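Local coordinates for uncharacterized protein (Staphylococcus aureus subsp. aureus, PDB 3H04) that is of unknown function but has the alpha/beta-hydrolase fold and is probably a serine hydrolase related to the BD-FAE family of esterases, at residues A[68-72]-A[172-176]; A[123-127]-A[248-252]. All coordinates share one frame; numbering follows the deposited sequence.

Interaction 1 (A[68-72]-A[172-176])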
loop_
_atom_site.group_PDB
_atom_site.type_symbol
_atom_site.label_atom_id
_atom_site.label_comp_id
_atom_site.label_asym_id
_atom_site.label_seq_id
_atom_site.Cartn_x
_atom_site.Cartn_y
_atom_site.Cartn_z
ATOM N N ARG A 68 4.877 6.213 -9.552
ATOM C CA ARG A 68 6.246 6.735 -9.461
ATOM C C ARG A 68 6.664 6.876 -7.989
ATOM O O ARG A 68 5.885 7.223 -7.115
ATOM C CB ARG A 68 6.367 8.025 -10.283
ATOM C CG ARG A 68 6.463 7.749 -11.796
ATOM C CD ARG A 68 6.379 9.030 -12.625
ATOM N NE ARG A 68 5.021 9.556 -12.700
ATOM C CZ ARG A 68 4.697 10.625 -13.420
ATOM N NH1 ARG A 68 5.641 11.299 -14.094
ATOM N NH2 ARG A 68 3.450 11.034 -13.460
ATOM N N LEU A 69 7.907 6.559 -7.694
ATOM C CA LEU A 69 8.368 6.560 -6.331
ATOM C C LEU A 69 8.979 7.863 -5.859
ATOM O O LEU A 69 9.552 8.648 -6.658
ATOM C CB LEU A 69 9.396 5.440 -6.180
ATOM C CG LEU A 69 8.913 4.035 -6.559
ATOM C CD1 LEU A 69 10.103 3.024 -6.683
ATOM C CD2 LEU A 69 7.790 3.490 -5.661
ATOM N N LEU A 70 8.920 8.074 -4.541
ATOM C CA LEU A 70 9.792 9.077 -3.908
ATOM C C LEU A 70 11.241 8.586 -3.958
ATOM O O LEU A 70 11.474 7.403 -3.949
ATOM C CB LEU A 70 9.399 9.345 -2.469
ATOM C CG LEU A 70 7.952 9.591 -2.063
ATOM C CD1 LEU A 70 7.961 9.464 -0.544
ATOM C CD2 LEU A 70 7.475 10.933 -2.519
ATOM N N PRO A 71 12.229 9.501 -3.981
ATOM C CA PRO A 71 12.086 10.950 -3.883
ATOM C C PRO A 71 12.075 11.677 -5.224
ATOM O O PRO A 71 12.086 12.896 -5.249
ATOM C CB PRO A 71 13.341 11.326 -3.102
ATOM C CG PRO A 71 14.387 10.400 -3.690
ATOM C CD PRO A 71 13.634 9.080 -3.815
ATOM N N GLU A 72 12.090 10.955 -6.330
ATOM C CA GLU A 72 12.208 11.613 -7.640
ATOM C C GLU A 72 10.902 12.302 -8.030
ATOM O O GLU A 72 10.920 13.221 -8.839
ATOM C CB GLU A 72 12.598 10.641 -8.747
ATOM C CG GLU A 72 13.952 9.983 -8.532
ATOM C CD GLU A 72 13.899 8.657 -7.758
ATOM O OE1 GLU A 72 12.861 8.321 -7.124
ATOM O OE2 GLU A 72 14.923 7.956 -7.800
ATOM N N ARG A 172 18.087 0.004 -3.409
ATOM C CA ARG A 172 17.364 1.224 -3.325
ATOM C C ARG A 172 16.687 1.328 -1.961
ATOM O O ARG A 172 16.517 2.438 -1.450
ATOM C CB ARG A 172 16.309 1.259 -4.449
ATOM C CG ARG A 172 15.519 2.530 -4.451
ATOM C CD ARG A 172 14.664 2.593 -5.663
ATOM N NE ARG A 172 13.825 3.738 -5.517
ATOM C CZ ARG A 172 13.965 4.885 -6.148
ATOM N NH1 ARG A 172 14.898 5.058 -7.088
ATOM N NH2 ARG A 172 13.130 5.866 -5.820
ATOM N N PHE A 173 16.318 0.199 -1.378
ATOM C CA PHE A 173 15.646 0.236 -0.073
ATOM C C PHE A 173 16.397 0.970 1.044
ATOM O O PHE A 173 15.764 1.455 2.004
ATOM C CB PHE A 173 15.237 -1.154 0.344
ATOM C CG PHE A 173 16.246 -1.857 1.068
ATOM C CD1 PHE A 173 16.348 -1.663 2.420
ATOM C CD2 PHE A 173 17.143 -2.688 0.425
ATOM C CE1 PHE A 173 17.254 -2.250 3.128
ATOM C CE2 PHE A 173 18.101 -3.335 1.208
ATOM C CZ PHE A 173 18.147 -3.096 2.554
ATOM N N LEU A 174 17.717 1.146 0.891
ATOM C CA LEU A 174 18.478 1.908 1.881
ATOM C C LEU A 174 18.069 3.357 1.936
ATOM O O LEU A 174 18.295 3.989 2.945
ATOM C CB LEU A 174 19.980 1.822 1.612
ATOM C CG LEU A 174 20.593 0.452 1.875
ATOM C CD1 LEU A 174 22.032 0.419 1.300
ATOM C CD2 LEU A 174 20.558 0.071 3.366
ATOM N N ILE A 175 17.505 3.887 0.845
ATOM C CA ILE A 175 16.969 5.266 0.853
ATOM C C ILE A 175 15.870 5.392 1.922
ATOM O O ILE A 175 15.798 6.390 2.659
ATOM C CB ILE A 175 16.371 5.660 -0.503
ATOM C CG1 ILE A 175 17.409 5.632 -1.630
ATOM C CG2 ILE A 175 15.765 7.103 -0.447
ATOM C CD1 ILE A 175 16.637 5.657 -3.005
ATOM N N TYR A 176 15.051 4.357 2.037
ATOM C CA TYR A 176 13.955 4.320 3.032
ATOM C C TYR A 176 14.501 4.099 4.469
ATOM O O TYR A 176 14.041 4.741 5.421
ATOM C CB TYR A 176 12.958 3.232 2.672
ATOM C CG TYR A 176 11.901 3.008 3.743
ATOM C CD1 TYR A 176 10.858 3.950 3.922
ATOM C CD2 TYR A 176 11.983 1.961 4.614
ATOM C CE1 TYR A 176 9.936 3.834 4.921
ATOM C CE2 TYR A 176 10.995 1.768 5.609
ATOM C CZ TYR A 176 9.965 2.720 5.748
ATOM O OH TYR A 176 8.962 2.677 6.724
#
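The guanidinium group of Arg172 meets the carboxylate of Glu72 end-on, edge to edge, NH1 and NH2 each taking one oxygen, in a two-pronged salt bridge. Arg172 NH2 reaches Glu72 OE1 at 2.8 Å and Arg172 NH1 reaches Glu72 OE2 at 3.0 Å. Both oxygens use their syn lone pairs; the two planes lie 20° apart and both bonds are fairly straight. Arg172 spans the gap because its chain runs extended from CG to NE, with CG anti to the backbone N (chi1 -179°). Glu72 instead bends at chi2 (91°) to bring its carboxylate round to the arginine.

Arg172 NH2 also gives a weak, strongly bent bond to Leu70 O at 2.9 Å, while NE binds Met41 O and NH1 has a further acceptor in Gln168. Thus each guanidinium nitrogen is engaged, which should fix the group's rotation. Within the helical segment, Ile175 CD1 lies over the centre of one guanidinium face. Leu69 CB and Pro71 CD approach the group obliquely; Pro71 CD, in a residue preceded by a cis peptide bond, also meets Ile175 CG2 at 4.4 Å.

The arrangement is a largely buried salt bridge tying the loop after strand 60-65 to the region of helix 173-182 in an alpha/beta-hydrolase fold.

Interaction 2 (A[123-127]-A[248-252])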
loop_
_atom_site.group_PDB
_atom_site.type_symbol
_atom_site.label_atom_id
_atom_site.label_comp_id
_atom_site.label_asym_id
_atom_site.label_seq_id
_atom_site.Cartn_x
_atom_site.Cartn_y
_atom_site.Cartn_z
ATOM N N ILE A 123 -8.570 -3.915 2.031
ATOM C CA ILE A 123 -7.719 -4.847 2.749
ATOM C C ILE A 123 -6.439 -4.105 3.084
ATOM O O ILE A 123 -5.747 -3.665 2.183
ATOM C CB ILE A 123 -7.403 -6.086 1.940
ATOM C CG1 ILE A 123 -8.704 -6.654 1.329
ATOM C CG2 ILE A 123 -6.590 -7.093 2.808
ATOM C CD1 ILE A 123 -8.481 -7.369 0.038
ATOM N N ASP A 124 -6.171 -3.947 4.381
ATOM C CA ASP A 124 -5.099 -3.096 4.934
ATOM C C ASP A 124 -4.161 -3.986 5.692
ATOM O O ASP A 124 -4.460 -4.405 6.825
ATOM C CB ASP A 124 -5.719 -2.040 5.864
ATOM C CG ASP A 124 -4.714 -1.305 6.756
ATOM O OD1 ASP A 124 -3.474 -1.377 6.565
ATOM O OD2 ASP A 124 -5.226 -0.648 7.720
ATOM N N PHE A 125 -3.030 -4.320 5.051
ATOM C CA PHE A 125 -1.982 -5.082 5.727
ATOM C C PHE A 125 -0.938 -4.080 6.239
ATOM O O PHE A 125 -0.269 -3.410 5.441
ATOM C CB PHE A 125 -1.318 -6.086 4.795
ATOM C CG PHE A 125 -2.024 -7.410 4.659
ATOM C CD1 PHE A 125 -3.381 -7.594 4.986
ATOM C CD2 PHE A 125 -1.308 -8.495 4.174
ATOM C CE1 PHE A 125 -4.011 -8.856 4.796
ATOM C CE2 PHE A 125 -1.899 -9.702 4.008
ATOM C CZ PHE A 125 -3.255 -9.906 4.314
ATOM N N TYR A 126 -0.863 -3.932 7.566
ATOM C CA TYR A 126 0.136 -3.128 8.253
ATOM C C TYR A 126 0.417 -1.734 7.672
ATOM O O TYR A 126 1.587 -1.312 7.552
ATOM C CB TYR A 126 1.435 -3.884 8.495
ATOM C CG TYR A 126 1.906 -4.793 7.377
ATOM C CD1 TYR A 126 2.653 -4.283 6.309
ATOM C CD2 TYR A 126 1.534 -6.125 7.339
ATOM C CE1 TYR A 126 3.086 -5.106 5.225
ATOM C CE2 TYR A 126 1.985 -6.955 6.277
ATOM C CZ TYR A 126 2.759 -6.440 5.244
ATOM O OH TYR A 126 3.154 -7.230 4.197
ATOM N N GLY A 127 -0.665 -1.043 7.337
ATOM C CA GLY A 127 -0.630 0.317 6.836
ATOM C C GLY A 127 -1.141 1.319 7.890
ATOM O O GLY A 127 -1.113 1.082 9.121
ATOM N N HIS A 248 6.990 -6.712 10.785
ATOM C CA HIS A 248 6.192 -5.737 10.013
ATOM C C HIS A 248 5.471 -6.588 8.978
ATOM O O HIS A 248 4.285 -6.920 9.163
ATOM C CB HIS A 248 7.107 -4.626 9.410
ATOM C CG HIS A 248 6.406 -3.657 8.483
ATOM N ND1 HIS A 248 5.243 -2.985 8.825
ATOM C CD2 HIS A 248 6.680 -3.297 7.199
ATOM C CE1 HIS A 248 4.881 -2.198 7.820
ATOM N NE2 HIS A 248 5.728 -2.383 6.820
ATOM N N ASP A 249 6.204 -7.034 7.959
ATOM C CA ASP A 249 5.636 -7.872 6.887
ATOM C C ASP A 249 5.628 -9.359 7.283
ATOM O O ASP A 249 6.477 -10.188 6.884
ATOM C CB ASP A 249 6.285 -7.563 5.517
ATOM C CG ASP A 249 7.816 -7.647 5.541
ATOM O OD1 ASP A 249 8.413 -7.349 6.612
ATOM O OD2 ASP A 249 8.403 -8.061 4.504
ATOM N N PHE A 250 4.637 -9.684 8.103
ATOM C CA PHE A 250 4.507 -11.033 8.665
ATOM C C PHE A 250 4.328 -12.102 7.573
ATOM O O PHE A 250 4.566 -13.281 7.831
ATOM C CB PHE A 250 3.288 -11.114 9.622
ATOM C CG PHE A 250 1.957 -10.828 8.949
ATOM C CD1 PHE A 250 1.248 -11.844 8.277
ATOM C CD2 PHE A 250 1.397 -9.568 8.996
ATOM C CE1 PHE A 250 0.049 -11.574 7.640
ATOM C CE2 PHE A 250 0.184 -9.295 8.351
ATOM C CZ PHE A 250 -0.486 -10.283 7.670
ATOM N N ASP A 251 3.884 -11.651 6.393
ATOM C CA ASP A 251 3.641 -12.478 5.213
ATOM C C ASP A 251 4.793 -12.481 4.232
ATOM O O ASP A 251 4.637 -12.900 3.091
ATOM C CB ASP A 251 2.366 -12.013 4.497
ATOM C CG ASP A 251 2.448 -10.554 3.996
ATOM O OD1 ASP A 251 3.220 -9.720 4.560
ATOM O OD2 ASP A 251 1.671 -10.235 3.073
ATOM N N ARG A 252 5.954 -12.029 4.654
ATOM C CA ARG A 252 7.121 -12.089 3.768
ATOM C C ARG A 252 7.274 -13.507 3.159
ATOM O O ARG A 252 7.543 -13.635 1.952
ATOM C CB ARG A 252 8.367 -11.691 4.526
ATOM C CG ARG A 252 9.616 -11.785 3.732
ATOM C CD ARG A 252 10.770 -11.390 4.578
ATOM N NE ARG A 252 10.605 -10.052 5.167
ATOM C CZ ARG A 252 11.470 -9.543 6.028
ATOM N NH1 ARG A 252 12.571 -10.251 6.340
ATOM N NH2 ARG A 252 11.260 -8.337 6.556
#
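Tyr126, just past strand 121-125, projects into the loop 248-252, and its side chain meets that loop from CB to the hydroxyl. Tyr126 CB lies beside the imidazole, 3.9 Å from His248 CE1. Beyond it, CG lies near His248 O, and Tyr126 CD1 comes down on a face of the imidazole, 3.4 Å from His248 CE1, in an edge-to-face pair with ring planes at 61°. On the other side of the ring, CD2 approaches His248 O, which sits above one tyrosine face, offset toward the rim. Phe125 CB lies over the opposite face, so the phenol is sandwiched. Tyr126 CD2 and Tyr126 CE2 also present the ring edge to Phe250 CE2, each at 3.6 Å.

The imidazole on which CD1 rests hydrogen-bonds through ND1 to Asp220 and through NE2 to Ser104. This is the geometry of a Ser-His-Asp triad with its serine on a nucleophile elbow, consistent with the catalytic site of an alpha/beta hydrolase, although the protein's activity is not known.

Farther out, CE1 lies beside CA and CB of Asp249, and CZ passes beneath Asp249 CA, which makes a CH-pi contact over the same face as His248 O. At the tip, Tyr126 OH donates to the syn lone pair of Asp251 OD1 in a short bond of 2.5 Å. The carboxylate is turned toward the tyrosine by chi1 of 61°, with CG between the backbone N and the carbonyl carbon. Asp251 OD2 lies at the edge of the Phe125 ring, 3.6 Å from Phe125 CD2, and is shared by Arg103 and Tyr262. Phe250 CZ meets a face of Phe125, 4.0 Å from Phe125 CE2.

How the interactions relate
Interactions 1 and 2 lie in one alpha/beta fold with their centres about 19 Å apart; their nearest atoms come within about 6 Å without touching. Along the chain the segments alternate, 68-72, 123-127, 172-176, then 248-252, so each contact spans sequence that contributes to the other. Residues 68-72 and 123-127 follow or end strands of the same mixed sheet, 60-65 and 121-125, with 30-35 and 98-103 between them. Interaction 2 joins the core sheet to the histidine loop of the probable active site, whereas interaction 1 joins a loop to helix 173-182, within the long segment between strands 121-125 and 212-217, which holds several helices and is probably a cap-like insertion.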